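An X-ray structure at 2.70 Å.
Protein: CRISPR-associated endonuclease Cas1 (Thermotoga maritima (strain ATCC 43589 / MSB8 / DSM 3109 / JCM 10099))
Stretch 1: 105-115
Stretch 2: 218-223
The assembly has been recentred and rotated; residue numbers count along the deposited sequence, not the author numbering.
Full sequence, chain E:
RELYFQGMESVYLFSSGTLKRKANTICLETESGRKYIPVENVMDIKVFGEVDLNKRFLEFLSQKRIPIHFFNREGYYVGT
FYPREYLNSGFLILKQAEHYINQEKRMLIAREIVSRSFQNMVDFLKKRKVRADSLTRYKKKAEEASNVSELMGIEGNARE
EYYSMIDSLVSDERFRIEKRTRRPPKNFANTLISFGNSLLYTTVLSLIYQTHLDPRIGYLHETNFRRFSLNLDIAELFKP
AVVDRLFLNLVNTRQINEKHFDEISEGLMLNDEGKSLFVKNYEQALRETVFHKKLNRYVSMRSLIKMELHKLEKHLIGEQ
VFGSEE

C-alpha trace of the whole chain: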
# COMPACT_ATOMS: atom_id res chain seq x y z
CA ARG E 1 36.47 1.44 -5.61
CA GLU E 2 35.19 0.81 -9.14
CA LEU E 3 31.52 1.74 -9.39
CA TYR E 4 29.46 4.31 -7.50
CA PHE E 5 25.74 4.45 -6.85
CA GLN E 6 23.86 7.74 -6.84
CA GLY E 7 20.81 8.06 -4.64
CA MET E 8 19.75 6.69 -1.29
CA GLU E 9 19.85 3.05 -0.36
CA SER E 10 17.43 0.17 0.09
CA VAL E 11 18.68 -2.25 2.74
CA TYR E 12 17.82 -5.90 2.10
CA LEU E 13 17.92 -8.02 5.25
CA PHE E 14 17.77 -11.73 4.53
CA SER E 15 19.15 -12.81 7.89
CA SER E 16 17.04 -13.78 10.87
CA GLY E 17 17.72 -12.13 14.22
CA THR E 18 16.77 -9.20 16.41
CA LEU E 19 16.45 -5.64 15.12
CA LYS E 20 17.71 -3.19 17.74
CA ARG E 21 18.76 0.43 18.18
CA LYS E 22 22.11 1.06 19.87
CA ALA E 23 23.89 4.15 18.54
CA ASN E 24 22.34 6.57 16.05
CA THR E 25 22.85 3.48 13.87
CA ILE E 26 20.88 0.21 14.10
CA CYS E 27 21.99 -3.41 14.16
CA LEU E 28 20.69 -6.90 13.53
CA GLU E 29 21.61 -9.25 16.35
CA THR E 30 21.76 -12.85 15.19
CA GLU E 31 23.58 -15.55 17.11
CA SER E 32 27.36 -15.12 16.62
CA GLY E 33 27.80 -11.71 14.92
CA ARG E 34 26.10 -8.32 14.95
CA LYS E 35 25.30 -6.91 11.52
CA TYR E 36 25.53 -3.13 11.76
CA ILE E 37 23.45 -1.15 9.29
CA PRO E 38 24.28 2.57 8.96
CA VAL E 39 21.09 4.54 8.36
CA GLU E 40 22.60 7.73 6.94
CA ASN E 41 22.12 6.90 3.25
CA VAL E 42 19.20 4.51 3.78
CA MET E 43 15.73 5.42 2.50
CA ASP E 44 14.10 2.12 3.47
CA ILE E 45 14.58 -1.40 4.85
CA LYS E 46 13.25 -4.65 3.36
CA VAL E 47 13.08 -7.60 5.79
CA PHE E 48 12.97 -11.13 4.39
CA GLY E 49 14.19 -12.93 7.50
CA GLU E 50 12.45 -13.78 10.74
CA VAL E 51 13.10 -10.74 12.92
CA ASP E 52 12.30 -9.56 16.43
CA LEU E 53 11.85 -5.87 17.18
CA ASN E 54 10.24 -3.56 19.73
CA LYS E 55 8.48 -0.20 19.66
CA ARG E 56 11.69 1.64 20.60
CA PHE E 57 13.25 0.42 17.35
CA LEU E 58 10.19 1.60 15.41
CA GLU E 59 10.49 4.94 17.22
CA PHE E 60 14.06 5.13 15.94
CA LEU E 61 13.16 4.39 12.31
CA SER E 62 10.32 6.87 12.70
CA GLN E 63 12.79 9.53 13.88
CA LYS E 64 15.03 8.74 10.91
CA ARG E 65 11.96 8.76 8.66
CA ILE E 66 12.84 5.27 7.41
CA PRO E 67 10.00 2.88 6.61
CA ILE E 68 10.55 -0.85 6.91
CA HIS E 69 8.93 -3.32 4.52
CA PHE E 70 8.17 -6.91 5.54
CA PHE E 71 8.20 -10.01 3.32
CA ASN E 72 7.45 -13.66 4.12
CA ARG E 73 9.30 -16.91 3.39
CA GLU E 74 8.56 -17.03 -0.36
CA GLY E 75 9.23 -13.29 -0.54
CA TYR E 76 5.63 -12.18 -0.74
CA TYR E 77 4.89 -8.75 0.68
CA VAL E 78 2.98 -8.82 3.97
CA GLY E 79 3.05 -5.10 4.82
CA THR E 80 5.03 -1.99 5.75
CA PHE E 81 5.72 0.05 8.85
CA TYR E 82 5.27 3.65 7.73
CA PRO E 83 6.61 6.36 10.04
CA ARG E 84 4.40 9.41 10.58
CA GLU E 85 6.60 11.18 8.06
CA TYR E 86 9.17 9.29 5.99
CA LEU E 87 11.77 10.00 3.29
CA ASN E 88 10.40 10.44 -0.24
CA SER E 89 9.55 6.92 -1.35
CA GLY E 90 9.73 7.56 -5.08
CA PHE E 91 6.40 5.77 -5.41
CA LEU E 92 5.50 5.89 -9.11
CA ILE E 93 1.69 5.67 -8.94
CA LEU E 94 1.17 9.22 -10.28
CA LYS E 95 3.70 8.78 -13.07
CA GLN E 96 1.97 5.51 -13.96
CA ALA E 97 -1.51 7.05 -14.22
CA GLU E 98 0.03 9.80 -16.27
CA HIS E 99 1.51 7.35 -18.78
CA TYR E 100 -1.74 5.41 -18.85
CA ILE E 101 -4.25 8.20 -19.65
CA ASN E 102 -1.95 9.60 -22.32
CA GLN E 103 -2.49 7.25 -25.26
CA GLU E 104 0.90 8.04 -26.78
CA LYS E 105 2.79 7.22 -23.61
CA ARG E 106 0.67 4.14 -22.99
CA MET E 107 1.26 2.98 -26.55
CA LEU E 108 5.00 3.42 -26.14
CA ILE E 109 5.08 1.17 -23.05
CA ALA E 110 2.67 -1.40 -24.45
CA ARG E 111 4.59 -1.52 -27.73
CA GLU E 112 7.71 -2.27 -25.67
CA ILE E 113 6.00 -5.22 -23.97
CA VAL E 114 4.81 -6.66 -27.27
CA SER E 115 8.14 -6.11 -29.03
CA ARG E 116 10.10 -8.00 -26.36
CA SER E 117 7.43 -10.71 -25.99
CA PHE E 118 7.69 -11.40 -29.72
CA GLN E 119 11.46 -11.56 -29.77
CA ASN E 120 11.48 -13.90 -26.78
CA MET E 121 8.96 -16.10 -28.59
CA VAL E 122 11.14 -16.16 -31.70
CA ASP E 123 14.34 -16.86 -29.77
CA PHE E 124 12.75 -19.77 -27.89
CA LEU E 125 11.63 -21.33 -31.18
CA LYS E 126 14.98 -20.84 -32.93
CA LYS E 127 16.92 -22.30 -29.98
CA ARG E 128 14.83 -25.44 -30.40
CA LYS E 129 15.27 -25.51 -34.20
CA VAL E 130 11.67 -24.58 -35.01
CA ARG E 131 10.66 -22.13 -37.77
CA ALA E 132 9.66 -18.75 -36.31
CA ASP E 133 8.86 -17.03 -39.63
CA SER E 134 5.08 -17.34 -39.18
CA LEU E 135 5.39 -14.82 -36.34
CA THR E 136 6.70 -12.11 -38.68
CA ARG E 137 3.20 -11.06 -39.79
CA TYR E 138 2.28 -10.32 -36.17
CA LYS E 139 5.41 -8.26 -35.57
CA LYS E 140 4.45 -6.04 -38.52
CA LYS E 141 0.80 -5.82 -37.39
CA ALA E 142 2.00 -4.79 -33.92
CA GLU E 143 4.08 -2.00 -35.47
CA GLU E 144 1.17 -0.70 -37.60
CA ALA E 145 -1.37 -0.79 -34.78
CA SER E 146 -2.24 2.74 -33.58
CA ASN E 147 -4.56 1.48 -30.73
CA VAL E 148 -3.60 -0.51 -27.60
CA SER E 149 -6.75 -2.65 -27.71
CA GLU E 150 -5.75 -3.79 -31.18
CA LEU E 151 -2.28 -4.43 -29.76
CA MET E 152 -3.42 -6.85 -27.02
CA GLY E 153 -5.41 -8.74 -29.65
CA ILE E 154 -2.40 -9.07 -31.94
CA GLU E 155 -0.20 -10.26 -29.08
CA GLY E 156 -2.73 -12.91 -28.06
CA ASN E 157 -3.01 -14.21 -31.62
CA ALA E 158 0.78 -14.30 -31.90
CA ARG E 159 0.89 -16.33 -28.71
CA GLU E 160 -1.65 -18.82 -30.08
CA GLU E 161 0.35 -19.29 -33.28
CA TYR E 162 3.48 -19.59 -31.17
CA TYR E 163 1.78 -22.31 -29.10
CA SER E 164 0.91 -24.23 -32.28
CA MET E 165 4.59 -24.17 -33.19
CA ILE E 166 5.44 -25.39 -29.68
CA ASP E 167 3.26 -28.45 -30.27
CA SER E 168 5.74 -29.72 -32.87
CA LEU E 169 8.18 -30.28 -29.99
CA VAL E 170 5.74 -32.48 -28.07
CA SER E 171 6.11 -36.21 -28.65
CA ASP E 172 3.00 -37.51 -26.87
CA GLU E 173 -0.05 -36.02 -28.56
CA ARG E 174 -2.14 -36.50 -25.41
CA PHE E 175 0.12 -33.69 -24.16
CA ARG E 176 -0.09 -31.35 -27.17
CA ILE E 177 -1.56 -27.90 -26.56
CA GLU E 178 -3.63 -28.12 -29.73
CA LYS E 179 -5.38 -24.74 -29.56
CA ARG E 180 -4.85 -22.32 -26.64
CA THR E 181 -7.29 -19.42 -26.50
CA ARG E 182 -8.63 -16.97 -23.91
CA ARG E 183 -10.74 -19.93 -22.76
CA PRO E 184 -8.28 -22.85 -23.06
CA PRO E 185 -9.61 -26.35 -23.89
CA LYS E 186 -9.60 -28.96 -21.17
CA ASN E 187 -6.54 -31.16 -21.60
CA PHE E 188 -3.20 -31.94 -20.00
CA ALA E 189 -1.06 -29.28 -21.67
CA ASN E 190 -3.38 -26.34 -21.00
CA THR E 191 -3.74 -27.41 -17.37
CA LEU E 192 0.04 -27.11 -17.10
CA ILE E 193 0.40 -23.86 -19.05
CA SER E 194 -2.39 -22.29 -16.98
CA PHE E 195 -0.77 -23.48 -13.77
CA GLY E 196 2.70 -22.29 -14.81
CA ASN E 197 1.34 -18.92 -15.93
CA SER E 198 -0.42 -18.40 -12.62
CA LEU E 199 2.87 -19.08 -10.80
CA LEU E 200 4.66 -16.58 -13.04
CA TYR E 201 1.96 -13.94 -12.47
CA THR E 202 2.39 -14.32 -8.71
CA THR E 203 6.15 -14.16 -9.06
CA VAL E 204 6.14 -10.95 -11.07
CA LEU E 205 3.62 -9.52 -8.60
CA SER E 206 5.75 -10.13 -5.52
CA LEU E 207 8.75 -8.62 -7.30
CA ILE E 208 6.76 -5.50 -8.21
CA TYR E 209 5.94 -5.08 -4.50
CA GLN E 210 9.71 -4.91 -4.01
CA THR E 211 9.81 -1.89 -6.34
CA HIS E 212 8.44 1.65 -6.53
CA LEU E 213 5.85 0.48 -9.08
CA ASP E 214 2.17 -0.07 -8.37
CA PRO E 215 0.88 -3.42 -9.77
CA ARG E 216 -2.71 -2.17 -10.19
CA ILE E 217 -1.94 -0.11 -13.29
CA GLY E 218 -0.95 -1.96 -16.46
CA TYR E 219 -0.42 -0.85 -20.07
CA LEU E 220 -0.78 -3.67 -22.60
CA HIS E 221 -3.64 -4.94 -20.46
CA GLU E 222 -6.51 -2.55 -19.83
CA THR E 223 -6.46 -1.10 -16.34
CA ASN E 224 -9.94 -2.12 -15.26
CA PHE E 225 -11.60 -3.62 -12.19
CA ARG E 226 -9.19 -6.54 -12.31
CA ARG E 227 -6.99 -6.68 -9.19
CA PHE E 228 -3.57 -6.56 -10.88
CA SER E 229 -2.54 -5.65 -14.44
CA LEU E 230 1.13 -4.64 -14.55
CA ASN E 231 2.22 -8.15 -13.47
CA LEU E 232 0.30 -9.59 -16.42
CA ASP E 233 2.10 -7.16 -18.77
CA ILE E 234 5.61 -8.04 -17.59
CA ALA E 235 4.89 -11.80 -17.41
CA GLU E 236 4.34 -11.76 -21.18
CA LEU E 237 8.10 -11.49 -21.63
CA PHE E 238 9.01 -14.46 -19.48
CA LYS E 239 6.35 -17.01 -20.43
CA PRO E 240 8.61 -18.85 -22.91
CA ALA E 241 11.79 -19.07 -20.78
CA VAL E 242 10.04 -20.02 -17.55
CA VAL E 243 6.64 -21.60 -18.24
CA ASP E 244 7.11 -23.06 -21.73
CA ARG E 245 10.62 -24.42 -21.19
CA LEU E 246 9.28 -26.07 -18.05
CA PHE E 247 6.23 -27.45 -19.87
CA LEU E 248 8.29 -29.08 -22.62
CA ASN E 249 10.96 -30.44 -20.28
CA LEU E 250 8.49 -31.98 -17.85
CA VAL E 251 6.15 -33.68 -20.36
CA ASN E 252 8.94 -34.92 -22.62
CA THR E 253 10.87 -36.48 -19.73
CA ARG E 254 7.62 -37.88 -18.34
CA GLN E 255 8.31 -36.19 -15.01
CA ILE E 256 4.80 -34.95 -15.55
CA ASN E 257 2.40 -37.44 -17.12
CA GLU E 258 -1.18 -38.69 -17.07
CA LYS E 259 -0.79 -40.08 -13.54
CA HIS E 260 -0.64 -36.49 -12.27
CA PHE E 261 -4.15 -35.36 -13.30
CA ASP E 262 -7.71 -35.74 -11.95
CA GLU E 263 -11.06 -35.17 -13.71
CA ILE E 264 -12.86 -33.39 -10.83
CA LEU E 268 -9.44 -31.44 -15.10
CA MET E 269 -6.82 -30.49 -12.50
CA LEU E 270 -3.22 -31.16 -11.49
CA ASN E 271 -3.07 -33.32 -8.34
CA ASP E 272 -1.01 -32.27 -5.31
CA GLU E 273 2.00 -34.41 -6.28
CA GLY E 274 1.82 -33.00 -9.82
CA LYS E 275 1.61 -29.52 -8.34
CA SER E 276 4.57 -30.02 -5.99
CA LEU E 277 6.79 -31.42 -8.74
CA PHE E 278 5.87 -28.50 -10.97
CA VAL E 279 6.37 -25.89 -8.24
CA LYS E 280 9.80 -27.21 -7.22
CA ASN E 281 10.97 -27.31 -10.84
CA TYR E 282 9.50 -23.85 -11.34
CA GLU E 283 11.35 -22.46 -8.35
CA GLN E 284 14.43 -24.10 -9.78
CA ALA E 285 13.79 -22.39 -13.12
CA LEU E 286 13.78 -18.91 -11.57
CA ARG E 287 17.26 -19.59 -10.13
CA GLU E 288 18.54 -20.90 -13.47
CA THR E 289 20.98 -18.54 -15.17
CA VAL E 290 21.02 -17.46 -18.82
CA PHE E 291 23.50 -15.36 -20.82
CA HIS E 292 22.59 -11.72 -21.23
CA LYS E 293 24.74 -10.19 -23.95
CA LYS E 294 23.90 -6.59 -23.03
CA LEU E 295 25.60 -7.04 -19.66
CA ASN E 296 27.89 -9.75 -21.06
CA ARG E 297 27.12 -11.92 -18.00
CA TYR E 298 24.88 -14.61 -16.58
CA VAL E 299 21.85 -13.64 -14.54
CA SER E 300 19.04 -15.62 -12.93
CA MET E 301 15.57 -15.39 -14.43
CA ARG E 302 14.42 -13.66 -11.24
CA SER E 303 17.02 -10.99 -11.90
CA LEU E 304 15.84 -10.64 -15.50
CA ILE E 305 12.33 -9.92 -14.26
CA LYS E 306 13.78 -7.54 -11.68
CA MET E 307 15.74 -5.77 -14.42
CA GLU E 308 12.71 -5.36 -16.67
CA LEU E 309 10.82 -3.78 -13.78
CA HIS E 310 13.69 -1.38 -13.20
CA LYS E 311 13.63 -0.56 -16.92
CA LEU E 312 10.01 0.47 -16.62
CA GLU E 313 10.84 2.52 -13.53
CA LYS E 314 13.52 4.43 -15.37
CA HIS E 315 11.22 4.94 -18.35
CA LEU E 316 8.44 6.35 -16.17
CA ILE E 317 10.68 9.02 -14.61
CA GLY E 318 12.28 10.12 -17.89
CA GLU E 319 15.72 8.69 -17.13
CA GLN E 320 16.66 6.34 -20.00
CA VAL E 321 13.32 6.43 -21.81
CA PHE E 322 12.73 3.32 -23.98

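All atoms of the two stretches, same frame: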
# COMPACT_ATOMS: atom_id res chain seq x y z
N LYS E 105 1.89 7.78 -24.60
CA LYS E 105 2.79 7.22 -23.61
C LYS E 105 2.43 5.77 -23.29
O LYS E 105 3.31 4.93 -23.12
CB LYS E 105 2.78 8.07 -22.34
CG LYS E 105 3.36 9.45 -22.56
CD LYS E 105 3.61 10.18 -21.25
CE LYS E 105 4.32 11.50 -21.50
NZ LYS E 105 4.04 12.50 -20.43
N ARG E 106 1.14 5.49 -23.23
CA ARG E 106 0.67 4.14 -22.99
C ARG E 106 1.06 3.23 -24.14
O ARG E 106 1.48 2.10 -23.93
CB ARG E 106 -0.84 4.10 -22.78
CG ARG E 106 -1.36 2.71 -22.46
CD ARG E 106 -2.86 2.67 -22.32
NE ARG E 106 -3.35 1.30 -22.26
CZ ARG E 106 -4.62 0.95 -22.44
NH1 ARG E 106 -5.54 1.87 -22.69
NH2 ARG E 106 -4.97 -0.33 -22.37
N MET E 107 0.93 3.75 -25.36
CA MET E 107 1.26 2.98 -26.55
C MET E 107 2.73 2.62 -26.56
O MET E 107 3.11 1.50 -26.88
CB MET E 107 0.92 3.77 -27.82
CG MET E 107 -0.37 3.35 -28.51
SD MET E 107 -0.48 1.60 -28.93
CE MET E 107 1.16 1.29 -29.53
N LEU E 108 3.56 3.59 -26.20
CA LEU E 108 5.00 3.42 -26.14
C LEU E 108 5.40 2.26 -25.21
O LEU E 108 6.24 1.43 -25.56
CB LEU E 108 5.65 4.72 -25.69
CG LEU E 108 7.09 5.00 -26.09
CD1 LEU E 108 7.25 4.72 -27.57
CD2 LEU E 108 7.42 6.45 -25.78
N ILE E 109 4.79 2.21 -24.03
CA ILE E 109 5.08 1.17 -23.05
C ILE E 109 4.54 -0.17 -23.50
O ILE E 109 5.23 -1.20 -23.41
CB ILE E 109 4.50 1.53 -21.66
CG1 ILE E 109 5.11 2.83 -21.15
CG2 ILE E 109 4.73 0.39 -20.67
CD1 ILE E 109 4.47 3.36 -19.87
N ALA E 110 3.31 -0.17 -23.99
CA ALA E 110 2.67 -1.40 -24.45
C ALA E 110 3.42 -1.98 -25.65
O ALA E 110 3.57 -3.20 -25.77
CB ALA E 110 1.21 -1.15 -24.80
N ARG E 111 3.88 -1.11 -26.53
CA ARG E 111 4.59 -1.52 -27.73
C ARG E 111 5.94 -2.14 -27.35
O ARG E 111 6.47 -2.98 -28.08
CB ARG E 111 4.79 -0.34 -28.67
CG ARG E 111 4.96 -0.71 -30.12
CD ARG E 111 5.21 0.51 -30.96
NE ARG E 111 3.99 1.25 -31.26
CZ ARG E 111 3.17 0.94 -32.25
NH1 ARG E 111 3.42 -0.12 -33.01
NH2 ARG E 111 2.08 1.66 -32.48
N GLU E 112 6.48 -1.71 -26.21
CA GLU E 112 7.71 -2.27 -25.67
C GLU E 112 7.49 -3.70 -25.18
O GLU E 112 8.30 -4.59 -25.46
CB GLU E 112 8.23 -1.40 -24.52
CG GLU E 112 9.37 -2.02 -23.71
CD GLU E 112 10.68 -2.09 -24.47
OE1 GLU E 112 10.79 -1.47 -25.55
OE2 GLU E 112 11.61 -2.77 -23.98
N ILE E 113 6.40 -3.90 -24.45
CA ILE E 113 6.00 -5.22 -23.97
C ILE E 113 5.88 -6.20 -25.13
O ILE E 113 6.49 -7.26 -25.13
CB ILE E 113 4.65 -5.16 -23.22
CG1 ILE E 113 4.73 -4.20 -22.04
CG2 ILE E 113 4.24 -6.54 -22.75
CD1 ILE E 113 5.59 -4.68 -20.94
N VAL E 114 5.09 -5.81 -26.12
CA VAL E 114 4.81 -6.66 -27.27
C VAL E 114 6.09 -6.98 -28.04
O VAL E 114 6.33 -8.13 -28.40
CB VAL E 114 3.78 -5.99 -28.21
CG1 VAL E 114 3.66 -6.77 -29.51
CG2 VAL E 114 2.44 -5.89 -27.51
N SER E 115 6.90 -5.96 -28.28
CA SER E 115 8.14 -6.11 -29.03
C SER E 115 9.05 -7.17 -28.39
O SER E 115 9.56 -8.05 -29.08
CB SER E 115 8.88 -4.77 -29.11
OG SER E 115 10.06 -4.87 -29.88
N GLY E 218 -1.67 -1.40 -15.32
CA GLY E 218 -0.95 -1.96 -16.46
C GLY E 218 -1.10 -1.14 -17.74
O GLY E 218 -1.74 -0.08 -17.73
N TYR E 219 -0.52 -1.62 -18.83
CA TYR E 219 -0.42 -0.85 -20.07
C TYR E 219 -0.92 -1.63 -21.28
O TYR E 219 -1.84 -1.19 -21.98
CB TYR E 219 1.01 -0.36 -20.26
CG TYR E 219 1.36 0.59 -19.14
CD1 TYR E 219 0.88 1.89 -19.14
CD2 TYR E 219 2.10 0.16 -18.04
CE1 TYR E 219 1.16 2.76 -18.11
CE2 TYR E 219 2.39 1.02 -17.00
CZ TYR E 219 1.91 2.32 -17.04
OH TYR E 219 2.19 3.17 -16.00
N LEU E 220 -0.28 -2.76 -21.57
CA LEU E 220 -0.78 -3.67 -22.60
C LEU E 220 -2.17 -4.16 -22.23
O LEU E 220 -3.09 -4.15 -23.05
CB LEU E 220 0.18 -4.85 -22.81
CG LEU E 220 -0.25 -5.78 -23.95
CD1 LEU E 220 -0.39 -4.99 -25.25
CD2 LEU E 220 0.69 -6.98 -24.12
N HIS E 221 -2.33 -4.61 -20.99
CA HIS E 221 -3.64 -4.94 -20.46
C HIS E 221 -4.38 -3.68 -20.03
O HIS E 221 -3.78 -2.74 -19.51
CB HIS E 221 -3.53 -5.91 -19.28
CG HIS E 221 -2.97 -7.24 -19.66
ND1 HIS E 221 -1.64 -7.44 -19.94
CD2 HIS E 221 -3.57 -8.45 -19.83
CE1 HIS E 221 -1.43 -8.71 -20.26
NE2 HIS E 221 -2.60 -9.34 -20.20
N GLU E 222 -5.69 -3.67 -20.27
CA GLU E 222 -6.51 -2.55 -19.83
C GLU E 222 -6.49 -2.45 -18.31
O GLU E 222 -6.60 -3.45 -17.62
CB GLU E 222 -7.95 -2.72 -20.34
CG GLU E 222 -8.79 -1.46 -20.28
CD GLU E 222 -10.27 -1.72 -20.53
OE1 GLU E 222 -11.05 -1.71 -19.55
OE2 GLU E 222 -10.65 -1.94 -21.70
N THR E 223 -6.37 -1.24 -17.78
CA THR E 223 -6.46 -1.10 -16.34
C THR E 223 -7.94 -0.92 -16.05
O THR E 223 -8.54 0.11 -16.33
CB THR E 223 -5.64 0.08 -15.79
OG1 THR E 223 -4.25 -0.12 -16.08
CG2 THR E 223 -5.81 0.21 -14.27

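A mainly apolar contact joins one side of a helix (105-115) to an irregular loop (218-223), pinned at one end by an arginine that donates to a loop carbonyl; it buries 427 Å², both sides summed. The backbones come closest at Ala110 and Leu220, whose CA atoms lie 4.5 Å apart. Such proximity suits a small residue: Ala110 CB points toward the loop and sits 3.9 Å from Leu220 CA, so the methyl fills the narrow gap.

Around this point the loop offers two large side chains. The Tyr219 ring (chi1 m) receives Ile109 over one face: Ile109 CD1 is 3.9 Å from the ring centroid and 13° off its normal, a CH-pi geometry, while Ile109 CG2 lies 3.7 Å from Tyr219 CG. Leu220 (t, p) packs against the next part of the helix: Leu220 CD2 is 3.8 Å from Ile113 CG2, and both methyls approach Val114 CG2, Leu220 CD1 at 3.7 Å and Leu220 CD2 at 4.0 Å. All these residues are buried, as befits aliphatic and aromatic groups.

Arg106 begins sideways, but its extended chain (chi1 to chi3 all t) carries the guanidinium to the loop. Arg106 NE donates to Tyr219 O at 2.9 Å and 161°; Arg106 NH2 reaches the same Tyr219 O at 3.3 Å and 138°. The carbonyl lies at the guanidinium edge, near its plane, where the N-H groups point.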